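Local coordinates for protein endo-1,3-beta-glucanase, family GH16 (Zobellia galactanivorans, PDB 4CRQ) that probably hydrolyses internal bonds of beta-1,3-glucans such as laminarin, the chain here being the family 16 catalytic module of a longer laminarinase, at residues V108-P111 against A112-E115; W170-G174 against Q175-E179. The protein carries 1 engineered substitution. All coordinates share one frame; numbering follows the deposited sequence. Where two conformers were deposited one is given.

How the interactions relate
Two local contacts of one glycoside hydrolase family 16 module illustrate how chain neighbours are fixed in different surroundings. Interaction 1 shapes the loop between helix 105-108 and strand 115-117. Its Val108 end is exposed, its Glu115 end is buried, and its chemistry is mainly polar, with a tryptophan N-H on a carboxylate and turn bonds. Interaction 2 joins two antiparallel strands in a hairpin. There, buried aromatic and amide groups lie on one side, while the turn and the glutamines are exposed. The two hold different elements and do not touch, yet both approach Asp117: Glu115 lies near its carboxylate, and Trp170 bonds its backbone oxygen.

Interaction 1: residues V108-P111 against A112-E115; sequences VSWP and ACGE
At the edge of the Trp110 indole, NE1 gives a short, bent hydrogen bond to OE1 of Glu115 (2.7 Å, 137° at the hydrogen). The oxygen sits 26° out of the indole plane and receives the N-H almost head-on along its C-O direction, the carboxylate itself being turned well out of the ring plane. Glu115 gets there by extension, its CG anti to the backbone N (chi1 178°) and its chain straight to the carboxylate. Cys113 adds an oblique sulfur-aromatic contact, SG lying 3.9 Å from Trp110 CD1, while the Pro111 ring, joined by a cis peptide, places its CB 3.5 Å above the indole plane. Glu115 and Asp117 match the first two acids of the E-x-D-x-x-E signature of family 16 enzymes, so the indole N-H probably orients the carboxylate corresponding to the nucleophile of relatives. Behind this pair the loop folds as a type I turn, closed by Gly114 N on Pro111 O at 2.9 Å. A wider link, Cys113 N to Ser109 O at 3.0 Å, gathers the preceding residues. Val108 rests its CG2 3.9 Å from Ala112 CB, and a water bridges Val108 O and Ala112 N where the helix ends. Further out, backbone bonds of Gly114 to Gly102 and of Glu115 to His133 tie the loop's end to strands 94-102 and 127-135, while Trp110 packs on Leu101.

Interaction 2: residues W170-G174 against Q175-E179; sequences WFVDG and QQFNE
The indole of Trp170 carries the amide of Asn178 on one face: ND2 stands 3.6 Å above the ring plane, displaced toward the rim, and the two flat groups are inclined by only 28°. The backbone oxygen of Asn178 lies at the ring edge, in plane. On the Phe177 ring it is an aliphatic carbon that takes a face, Trp170 CB in a CH-pi contact 3.9 Å from the centroid; Gln175 O and Phe171 C occupy its edge. Phe177 reaches this place with CG between its backbone N and carbonyl carbon (chi1 70°), which turns CE1 to within 3.7 Å of Val172 CG2. On the other side of the hairpin, Phe171 CE2 meets Gln176 CB at 3.6 Å, with ring and amide planes 76° apart, and Gln176 NE2 runs on to Glu179 OE1.

Two polar ends are satisfied by other parts of the fold: Trp170 NE1 bonds Asp117 O, and Asn178 ND2 makes a weak bond to Gly130 O. With the indole of Trp170 cut back to an alanine, Asp117 O would probably lose this donor and the Asn178 amide the flat surface it lies on.

Backbone bonds join the strands. Trp170 N reaches Asn178 O at 2.9 Å, and Phe177 N reaches Trp170 O at 3.1 Å; Val172 and Gln175 bond reciprocally, Gln175 N meeting Val172 O at 2.8 Å. Pairing is regular at Val172-Gln175 and Phe171-Gln176 and slips by one residue at Phe177, consistent with a beta bulge. Asp173 and Gly174, both with positive phi, fill the corners of the turn, and the Asp173 carboxylate bonds His157 and Ile158 N. The whole is a beta hairpin with a two-residue loop, closed by a type I' turn from Val172 to Gln175 and set beside strand 156-163 in the beta-sandwich of the concanavalin-like family 16 fold.

Interaction 1: residues V108-P111 against A112-E115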
loop_
_atom_site.group_PDB
_atom_site.type_symbol
_atom_site.label_atom_id
_atom_site.label_comp_id
_atom_site.label_asym_id
_atom_site.label_seq_id
_atom_site.Cartn_x
_atom_site.Cartn_y
_atom_site.Cartn_z
ATOM N N VAL A 108 -2.605 -19.826 2.639
ATOM C CA VAL A 108 -2.164 -20.095 1.234
ATOM C C VAL A 108 -0.871 -19.368 0.828
ATOM O O VAL A 108 -0.331 -19.615 -0.264
ATOM C CB VAL A 108 -3.288 -19.821 0.181
ATOM C CG1 VAL A 108 -4.547 -20.630 0.504
ATOM C CG2 VAL A 108 -3.598 -18.327 0.064
ATOM N N SER A 109 -0.394 -18.481 1.707
ATOM C CA SER A 109 0.839 -17.690 1.515
ATOM C C SER A 109 0.702 -16.666 0.354
ATOM O O SER A 109 -0.402 -16.472 -0.190
ATOM C CB SER A 109 2.064 -18.633 1.383
ATOM O OG SER A 109 3.279 -17.934 1.539
ATOM N N TRP A 110 1.806 -16.012 -0.007
ATOM C CA TRP A 110 1.845 -15.032 -1.093
ATOM C C TRP A 110 2.566 -15.659 -2.263
ATOM O O TRP A 110 3.534 -16.392 -2.042
ATOM C CB TRP A 110 2.509 -13.733 -0.618
ATOM C CG TRP A 110 2.543 -12.635 -1.665
ATOM C CD1 TRP A 110 1.656 -11.560 -1.814
ATOM C CD2 TRP A 110 3.522 -12.479 -2.761
ATOM N NE1 TRP A 110 2.010 -10.780 -2.890
ATOM C CE2 TRP A 110 3.115 -11.268 -3.503
ATOM C CE3 TRP A 110 4.663 -13.200 -3.199
ATOM C CZ2 TRP A 110 3.823 -10.810 -4.615
ATOM C CZ3 TRP A 110 5.365 -12.724 -4.325
ATOM C CH2 TRP A 110 4.954 -11.560 -5.016
ATOM N N PRO A 111 2.134 -15.386 -3.523
ATOM C CA PRO A 111 1.048 -14.492 -3.959
ATOM C C PRO A 111 -0.343 -15.119 -4.107
ATOM O O PRO A 111 -1.262 -14.424 -4.562
ATOM C CB PRO A 111 1.573 -13.989 -5.311
ATOM C CG PRO A 111 2.305 -15.179 -5.882
ATOM C CD PRO A 111 2.834 -15.961 -4.697
ATOM N N ALA A 112 -0.500 -16.397 -3.729
ATOM C CA ALA A 112 -1.800 -17.085 -3.851
ATOM C C ALA A 112 -2.913 -16.331 -3.134
ATOM O O ALA A 112 -4.036 -16.374 -3.594
ATOM C CB ALA A 112 -1.746 -18.521 -3.362
ATOM N N CYS A 113 -2.595 -15.649 -2.020
ATOM C CA CYS A 113 -3.583 -14.863 -1.271
ATOM C C CYS A 113 -4.158 -13.686 -2.068
ATOM O O CYS A 113 -5.251 -13.214 -1.770
ATOM C CB CYS A 113 -2.969 -14.320 0.012
ATOM S SG CYS A 113 -1.538 -13.247 -0.261
ATOM N N GLY A 114 -3.394 -13.222 -3.064
ATOM C CA GLY A 114 -3.748 -12.062 -3.887
ATOM C C GLY A 114 -3.281 -10.782 -3.210
ATOM O O GLY A 114 -3.221 -10.676 -1.973
ATOM N N GLU A 115 -2.946 -9.803 -4.035
ATOM C CA GLU A 115 -2.509 -8.504 -3.579
ATOM C C GLU A 115 -3.050 -7.442 -4.511
ATOM O O GLU A 115 -2.947 -7.574 -5.728
ATOM C CB GLU A 115 -0.982 -8.449 -3.567
ATOM C CG GLU A 115 -0.370 -7.101 -3.134
ATOM C CD GLU A 115 1.158 -7.056 -3.215
ATOM O OE1 GLU A 115 1.826 -8.113 -3.195
ATOM O OE2 GLU A 115 1.740 -5.955 -3.296
HETATM O O HOH W 1 1.250 -18.373 -2.280
#

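Interaction 2: residues W170-G174 against Q175-E179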
loop_
_atom_site.group_PDB
_atom_site.type_symbol
_atom_site.label_atom_id
_atom_site.label_comp_id
_atom_site.label_asym_id
_atom_site.label_seq_id
_atom_site.Cartn_x
_atom_site.Cartn_y
_atom_site.Cartn_z
ATOM N N TRP A 170 -8.541 1.173 -11.118
ATOM C CA TRP A 170 -7.706 2.104 -10.346
ATOM C C TRP A 170 -7.923 3.524 -10.797
ATOM O O TRP A 170 -8.163 3.781 -11.994
ATOM C CB TRP A 170 -6.217 1.799 -10.519
ATOM C CG TRP A 170 -5.718 0.542 -9.869
ATOM C CD1 TRP A 170 -4.996 0.426 -8.685
ATOM C CD2 TRP A 170 -5.882 -0.831 -10.358
ATOM N NE1 TRP A 170 -4.718 -0.880 -8.407
ATOM C CE2 TRP A 170 -5.218 -1.695 -9.373
ATOM C CE3 TRP A 170 -6.492 -1.417 -11.481
ATOM C CZ2 TRP A 170 -5.173 -3.084 -9.517
ATOM C CZ3 TRP A 170 -6.440 -2.815 -11.617
ATOM C CH2 TRP A 170 -5.797 -3.628 -10.652
ATOM N N PHE A 171 -7.799 4.451 -9.843
ATOM C CA PHE A 171 -8.002 5.879 -10.070
ATOM C C PHE A 171 -7.027 6.715 -9.267
ATOM O O PHE A 171 -6.625 6.313 -8.162
ATOM C CB PHE A 171 -9.413 6.304 -9.616
ATOM C CG PHE A 171 -10.547 5.462 -10.189
ATOM C CD1 PHE A 171 -10.924 4.251 -9.568
ATOM C CD2 PHE A 171 -11.246 5.868 -11.339
ATOM C CE1 PHE A 171 -11.968 3.471 -10.081
ATOM C CE2 PHE A 171 -12.295 5.083 -11.859
ATOM C CZ PHE A 171 -12.655 3.888 -11.233
ATOM N N VAL A 172 -6.663 7.868 -9.835
ATOM C CA VAL A 172 -5.956 8.912 -9.093
ATOM C C VAL A 172 -6.830 10.107 -9.358
ATOM O O VAL A 172 -7.099 10.414 -10.540
ATOM C CB VAL A 172 -4.485 9.168 -9.506
ATOM C CG1 VAL A 172 -3.932 10.414 -8.782
ATOM C CG2 VAL A 172 -3.636 7.950 -9.200
ATOM N N ASP A 173 -7.296 10.749 -8.271
ATOM C CA ASP A 173 -8.165 11.926 -8.372
ATOM C C ASP A 173 -9.361 11.659 -9.312
ATOM O O ASP A 173 -9.797 12.553 -10.071
ATOM C CB ASP A 173 -7.334 13.140 -8.850
ATOM C CG ASP A 173 -6.353 13.665 -7.792
ATOM O OD1 ASP A 173 -6.588 13.487 -6.565
ATOM O OD2 ASP A 173 -5.342 14.273 -8.207
ATOM N N GLY A 174 -9.897 10.432 -9.277
ATOM C CA GLY A 174 -11.030 10.060 -10.117
ATOM C C GLY A 174 -10.740 9.687 -11.548
ATOM O O GLY A 174 -11.673 9.327 -12.271
ATOM N N GLN A 175 -9.478 9.754 -11.962
ATOM C CA GLN A 175 -9.102 9.422 -13.329
ATOM C C GLN A 175 -8.691 7.956 -13.383
ATOM O O GLN A 175 -7.711 7.569 -12.732
ATOM C CB GLN A 175 -7.972 10.333 -13.818
ATOM C CG GLN A 175 -7.425 9.973 -15.194
ATOM C CD GLN A 175 -6.365 10.942 -15.656
ATOM O OE1 GLN A 175 -6.573 12.161 -15.647
ATOM N NE2 GLN A 175 -5.223 10.417 -16.066
ATOM N N GLN A 176 -9.428 7.157 -14.155
ATOM C CA GLN A 176 -9.110 5.748 -14.279
ATOM C C GLN A 176 -7.826 5.557 -15.095
ATOM O O GLN A 176 -7.659 6.225 -16.117
ATOM C CB GLN A 176 -10.300 4.995 -14.886
ATOM C CG GLN A 176 -10.155 3.491 -14.877
ATOM C CD GLN A 176 -11.363 2.774 -15.440
ATOM O OE1 GLN A 176 -12.509 3.185 -15.233
ATOM N NE2 GLN A 176 -11.112 1.680 -16.147
ATOM N N PHE A 177 -6.935 4.666 -14.644
ATOM C CA PHE A 177 -5.682 4.410 -15.369
ATOM C C PHE A 177 -5.333 2.932 -15.503
ATOM O O PHE A 177 -4.330 2.594 -16.149
ATOM C CB PHE A 177 -4.521 5.202 -14.735
ATOM C CG PHE A 177 -4.087 4.710 -13.380
ATOM C CD1 PHE A 177 -4.708 5.191 -12.193
ATOM C CD2 PHE A 177 -3.030 3.774 -13.266
ATOM C CE1 PHE A 177 -4.283 4.730 -10.934
ATOM C CE2 PHE A 177 -2.608 3.312 -12.010
ATOM C CZ PHE A 177 -3.238 3.797 -10.844
ATOM N N ASN A 178 -6.147 2.068 -14.886
ATOM C CA ASN A 178 -5.946 0.633 -14.976
ATOM C C ASN A 178 -7.231 -0.101 -14.664
ATOM O O ASN A 178 -8.037 0.380 -13.853
ATOM C CB ASN A 178 -4.801 0.186 -14.039
ATOM C CG ASN A 178 -4.166 -1.138 -14.442
ATOM O OD1 ASN A 178 -4.256 -1.583 -15.596
ATOM N ND2 ASN A 178 -3.497 -1.776 -13.480
ATOM N N GLU A 179 -7.404 -1.243 -15.332
ATOM C CA GLU A 179 -8.537 -2.126 -15.124
ATOM C C GLU A 179 -8.059 -3.549 -15.382
ATOM O O GLU A 179 -7.266 -3.779 -16.316
ATOM C CB GLU A 179 -9.727 -1.753 -16.037
ATOM C CG GLU A 179 -11.032 -2.488 -15.719
ATOM C CD GLU A 179 -12.230 -2.035 -16.548
ATOM O OE1 GLU A 179 -12.185 -0.946 -17.160
ATOM O OE2 GLU A 179 -13.231 -2.784 -16.582
HETATM O O HOH W 2 -11.848 8.122 -15.503
#